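Local atomic coordinates of porin (Rhodobacter blasticus, PDB entry 3PRN), a protein that forms, as a homotrimer, outer-membrane channels for the passive diffusion of small hydrophilic solutes up to about 0.6 kDa. Residues 159-164 / 187-192; 110-115 / 213-218. The protein carries 1 engineered substitution. All coordinates share one frame; numbering follows the deposited sequence.

How the contacts relate
Contact 1 and contact 2 lie on the same side of the chain's centre, with their own centres 13 Å apart, and both reach the single antiparallel sheet that closes into the barrel. Along the chain contact 1 is nested within the loop closed by contact 2. In space the two meet directly: Phe115 N lies 2.9 Å from Glu163 OE2 and Leu217 N 3.0 Å from Asn191 OD1, both probable hydrogen bonds. Residues 110-115 and 213-218 of contact 2 each therefore probably bond to a segment of contact 1. The magnesium site, Ser28 and Asp57, belongs to neither contact; a bound detergent molecule lies about 12 Å from the Glu163 side chain.

Contact 1. Residues 159-164 / 187-192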
# COMPACT_ATOMS: atom_id res chain seq x y z
N LEU A 159 -34.29 5.41 -1.16
CA LEU A 159 -33.99 5.78 0.21
C LEU A 159 -32.73 6.62 0.36
O LEU A 159 -32.34 6.96 1.50
CB LEU A 159 -33.86 4.47 1.03
CG LEU A 159 -35.18 3.65 1.05
CD1 LEU A 159 -34.96 2.26 1.59
CD2 LEU A 159 -36.21 4.39 1.91
N VAL A 160 -32.00 6.91 -0.73
CA VAL A 160 -30.75 7.70 -0.59
C VAL A 160 -30.76 8.84 -1.59
O VAL A 160 -31.48 8.80 -2.59
CB VAL A 160 -29.49 6.82 -0.77
CG1 VAL A 160 -29.47 5.75 0.32
CG2 VAL A 160 -29.42 6.14 -2.10
N THR A 161 -30.01 9.88 -1.37
CA THR A 161 -29.99 10.98 -2.33
C THR A 161 -28.80 10.80 -3.26
O THR A 161 -27.68 10.78 -2.76
CB THR A 161 -29.78 12.31 -1.56
OG1 THR A 161 -30.78 12.37 -0.53
CG2 THR A 161 -29.80 13.52 -2.45
N GLU A 162 -29.02 10.71 -4.54
CA GLU A 162 -27.90 10.54 -5.47
C GLU A 162 -27.55 11.90 -6.07
O GLU A 162 -28.43 12.74 -6.17
CB GLU A 162 -28.29 9.56 -6.59
CG GLU A 162 -28.45 8.15 -6.02
CD GLU A 162 -29.89 7.83 -5.68
OE1 GLU A 162 -30.83 8.49 -6.19
OE2 GLU A 162 -30.13 6.90 -4.87
N GLU A 163 -26.29 12.10 -6.47
CA GLU A 163 -25.85 13.35 -7.04
C GLU A 163 -25.72 13.19 -8.55
O GLU A 163 -25.08 12.26 -9.05
CB GLU A 163 -24.50 13.75 -6.44
CG GLU A 163 -23.92 14.99 -7.09
CD GLU A 163 -22.46 15.19 -6.74
OE1 GLU A 163 -21.55 14.67 -7.48
OE2 GLU A 163 -22.14 15.87 -5.69
N PHE A 164 -26.34 14.10 -9.28
CA PHE A 164 -26.22 14.09 -10.75
C PHE A 164 -25.60 15.39 -11.21
O PHE A 164 -26.03 16.49 -10.83
CB PHE A 164 -27.58 13.91 -11.43
CG PHE A 164 -27.42 13.94 -12.95
CD1 PHE A 164 -26.80 12.88 -13.61
CD2 PHE A 164 -27.88 15.05 -13.66
CE1 PHE A 164 -26.63 12.93 -15.00
CE2 PHE A 164 -27.70 15.10 -15.05
CZ PHE A 164 -27.08 14.04 -15.72
N GLY A 187 -24.83 14.75 -2.07
CA GLY A 187 -25.87 13.88 -1.52
C GLY A 187 -26.76 14.68 -0.54
O GLY A 187 -27.43 14.08 0.28
N ILE A 188 -26.80 16.00 -0.67
CA ILE A 188 -27.65 16.85 0.20
C ILE A 188 -28.86 17.29 -0.60
O ILE A 188 -28.71 17.97 -1.64
CB ILE A 188 -26.82 18.05 0.65
CG1 ILE A 188 -25.65 17.51 1.50
CG2 ILE A 188 -27.65 19.05 1.46
CD1 ILE A 188 -24.48 18.50 1.53
N VAL A 189 -30.05 16.88 -0.15
CA VAL A 189 -31.26 17.25 -0.91
C VAL A 189 -31.34 18.76 -1.11
O VAL A 189 -31.17 19.50 -0.15
CB VAL A 189 -32.53 16.81 -0.11
CG1 VAL A 189 -33.79 17.12 -0.90
CG2 VAL A 189 -32.47 15.31 0.19
N ASP A 190 -31.68 19.19 -2.30
CA ASP A 190 -31.87 20.53 -2.74
C ASP A 190 -30.61 21.38 -2.77
O ASP A 190 -30.72 22.60 -2.99
CB ASP A 190 -32.95 21.26 -1.91
CG ASP A 190 -34.32 20.58 -2.11
OD1 ASP A 190 -34.66 20.14 -3.23
OD2 ASP A 190 -35.06 20.47 -1.10
N ASN A 191 -29.44 20.77 -2.61
CA ASN A 191 -28.19 21.56 -2.69
C ASN A 191 -27.84 21.64 -4.16
O ASN A 191 -27.06 20.79 -4.63
CB ASN A 191 -27.13 20.82 -1.86
CG ASN A 191 -25.82 21.55 -1.81
OD1 ASN A 191 -25.78 22.79 -1.86
ND2 ASN A 191 -24.71 20.79 -1.73
N ASP A 192 -28.46 22.51 -4.94
CA ASP A 192 -28.22 22.55 -6.37
C ASP A 192 -27.21 23.66 -6.67
O ASP A 192 -27.38 24.82 -6.26
CB ASP A 192 -29.49 22.69 -7.19
CG ASP A 192 -30.55 21.68 -6.81
OD1 ASP A 192 -30.26 20.51 -6.50
OD2 ASP A 192 -31.76 22.07 -6.76
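Thr161, with OG1 anti to its own carbonyl carbon (chi1 -53°), which leaves CG2 anti to the backbone N, turns both branches of its side chain onto the loop 187-192. The other partner, Val189, has CG1 anti to its backbone N (chi1 -178°) and CG2 beside that N, and CG2 is the branch that touches: it lies 3.5 Å from Thr161 OG1. The two side chains cross at about a right angle. Thr161 also rests on the Gly187 peptide, its CB 3.5 Å from Gly187 O and its CG2 3.8 Å from Gly187 C. These are van der Waals contacts. The CA atoms of the two segments come nearest at Thr161 and Gly187, 5.1 Å apart; Gly187 has a positive phi (75°), a conformation most readily taken by glycine. One cost of this packing is that the carbonyl oxygen of Thr161 is buried by the contact without a partner in the model. The loop holds its own shape through a type II beta turn from Ile188 to Asn191, closed by Asn191 N donating to Ile188 O at 3.1 Å; Asn191 is also the centre of an inverse gamma turn. Glu163 adds a looser touch, CB to Gly187 N at 4.5 Å, while its carboxylate OE2 accepts from Gly186 N just before the loop. The buried area is small, 181 Å² over both sides, as suits a surface contact between two connections at one end of a barrel. Residues 159-162 lead into strand 163-171, whose first residue, Glu163, bonds through its backbone to Val149 on strand 142-150. Residues 187-192 belong to the connection from strand 175-183 to strand 193-200, and the Asp192 side chain touches Tyr181 and Thr183 of strand 175-183.

Contact 2. Residues 110-115 / 213-218; sequences AQSSFF and YDNGLS
The long loop between strands 78-83 and 131-138, which in porins folds into the barrel to narrow the channel, here meets residues 213-218, which continue the course of strand 206-214, with Ala110 lying over a face of the Tyr213 ring. Ala110 CB sits 3.7 Å from the ring centroid and 16° off its normal, a CH-pi contact displaced toward CD1 and CE1. Tyr213 OH is held by Thr95 OG1. Further on, Ser218 OG, anti to its backbone N (chi1 163°), donates to Gln111 O at 2.8 Å; the hydroxyl approaches almost in line with the carbonyl bond (C=O...donor angle 174°). On the 213-218 side, Asp214 OD1 accepts from Gly216 N at 2.8 Å, an Asx turn, and Asn215 to Ser218 form a type II' beta turn closed by Ser218 N to Asn215 O. Asn215 brings OD1 3.2 Å from Gln111 N, while its ND2 bonds to Gly221 O. Two waters bridge the segments. The first accepts from Ser112 OG at 2.6 Å and donates to Asn215 OD1 at 2.7 Å and to Asp214 O, and the second accepts from Ser113 N and donates to Asn215 O at 2.9 Å. Phe89 of helix 88-91 touches the side chains of both Ser112 and Tyr213.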
# COMPACT_ATOMS: atom_id res chain seq x y z
N ALA A 110 -14.97 27.69 -5.49
CA ALA A 110 -16.37 27.57 -5.10
C ALA A 110 -16.51 27.21 -3.62
O ALA A 110 -15.84 26.29 -3.11
CB ALA A 110 -17.02 26.49 -5.93
N GLN A 111 -17.43 27.89 -2.92
CA GLN A 111 -17.65 27.57 -1.51
C GLN A 111 -18.92 26.73 -1.35
O GLN A 111 -19.86 27.10 -0.66
CB GLN A 111 -17.85 28.88 -0.71
CG GLN A 111 -16.69 29.85 -0.88
CD GLN A 111 -15.45 29.35 -0.17
OE1 GLN A 111 -15.49 29.14 1.04
NE2 GLN A 111 -14.35 29.14 -0.85
N SER A 112 -18.95 25.59 -2.02
CA SER A 112 -20.10 24.66 -1.93
C SER A 112 -19.57 23.27 -1.62
O SER A 112 -18.34 23.05 -1.57
CB SER A 112 -20.89 24.67 -3.24
OG SER A 112 -20.02 24.53 -4.34
N SER A 113 -20.44 22.35 -1.31
CA SER A 113 -20.14 20.96 -1.00
C SER A 113 -20.58 20.12 -2.19
O SER A 113 -21.72 20.24 -2.67
CB SER A 113 -21.05 20.44 0.13
OG SER A 113 -20.58 20.93 1.38
N PHE A 114 -19.72 19.28 -2.67
CA PHE A 114 -20.06 18.40 -3.79
C PHE A 114 -19.11 17.20 -3.76
O PHE A 114 -18.04 17.30 -3.15
CB PHE A 114 -19.97 19.17 -5.10
CG PHE A 114 -18.64 19.89 -5.26
CD1 PHE A 114 -17.58 19.24 -5.88
CD2 PHE A 114 -18.49 21.21 -4.80
CE1 PHE A 114 -16.35 19.89 -6.03
CE2 PHE A 114 -17.26 21.86 -4.95
CZ PHE A 114 -16.19 21.20 -5.56
N PHE A 115 -19.52 16.09 -4.37
CA PHE A 115 -18.64 14.92 -4.43
C PHE A 115 -17.50 15.16 -5.42
O PHE A 115 -17.62 15.86 -6.43
CB PHE A 115 -19.43 13.68 -4.87
CG PHE A 115 -20.39 13.19 -3.82
CD1 PHE A 115 -19.98 13.16 -2.48
CD2 PHE A 115 -21.65 12.77 -4.18
CE1 PHE A 115 -20.85 12.71 -1.51
CE2 PHE A 115 -22.51 12.32 -3.19
CZ PHE A 115 -22.12 12.28 -1.89
N TYR A 213 -20.43 31.54 -9.25
CA TYR A 213 -21.06 30.33 -8.75
C TYR A 213 -22.40 30.62 -8.04
O TYR A 213 -22.52 31.63 -7.31
CB TYR A 213 -20.19 29.71 -7.61
CG TYR A 213 -18.82 29.31 -8.15
CD1 TYR A 213 -18.66 28.07 -8.79
CD2 TYR A 213 -17.77 30.14 -8.03
CE1 TYR A 213 -17.42 27.73 -9.32
CE2 TYR A 213 -16.52 29.81 -8.54
CZ TYR A 213 -16.36 28.60 -9.21
OH TYR A 213 -15.12 28.31 -9.69
N ASP A 214 -23.24 29.63 -8.08
CA ASP A 214 -24.39 29.49 -7.22
C ASP A 214 -23.99 28.32 -6.29
O ASP A 214 -23.80 27.21 -6.80
CB ASP A 214 -25.62 29.12 -8.00
CG ASP A 214 -26.82 28.90 -7.09
OD1 ASP A 214 -26.73 28.44 -5.93
OD2 ASP A 214 -27.94 29.22 -7.60
N ASN A 215 -23.80 28.59 -5.02
CA ASN A 215 -23.30 27.71 -4.02
C ASN A 215 -24.37 26.92 -3.32
O ASN A 215 -24.12 26.31 -2.30
CB ASN A 215 -22.34 28.38 -3.03
CG ASN A 215 -21.05 28.78 -3.72
OD1 ASN A 215 -20.35 27.94 -4.33
ND2 ASN A 215 -20.60 30.03 -3.59
N GLY A 216 -25.56 26.85 -3.93
CA GLY A 216 -26.63 26.03 -3.37
C GLY A 216 -26.99 26.34 -1.93
O GLY A 216 -27.29 27.50 -1.64
N LEU A 217 -26.99 25.37 -1.03
CA LEU A 217 -27.39 25.61 0.35
C LEU A 217 -26.24 26.17 1.18
O LEU A 217 -26.43 26.41 2.38
CB LEU A 217 -27.96 24.34 1.01
CG LEU A 217 -29.25 23.75 0.43
CD1 LEU A 217 -29.71 22.47 1.13
CD2 LEU A 217 -30.41 24.74 0.45
N SER A 218 -25.04 26.37 0.64
CA SER A 218 -23.97 26.91 1.45
C SER A 218 -24.32 28.28 2.06
O SER A 218 -24.97 29.11 1.38
CB SER A 218 -22.75 27.09 0.54
OG SER A 218 -21.79 27.95 1.12
O HOH W 1 -21.00 26.04 -6.18
O HOH W 2 -23.11 23.74 -1.33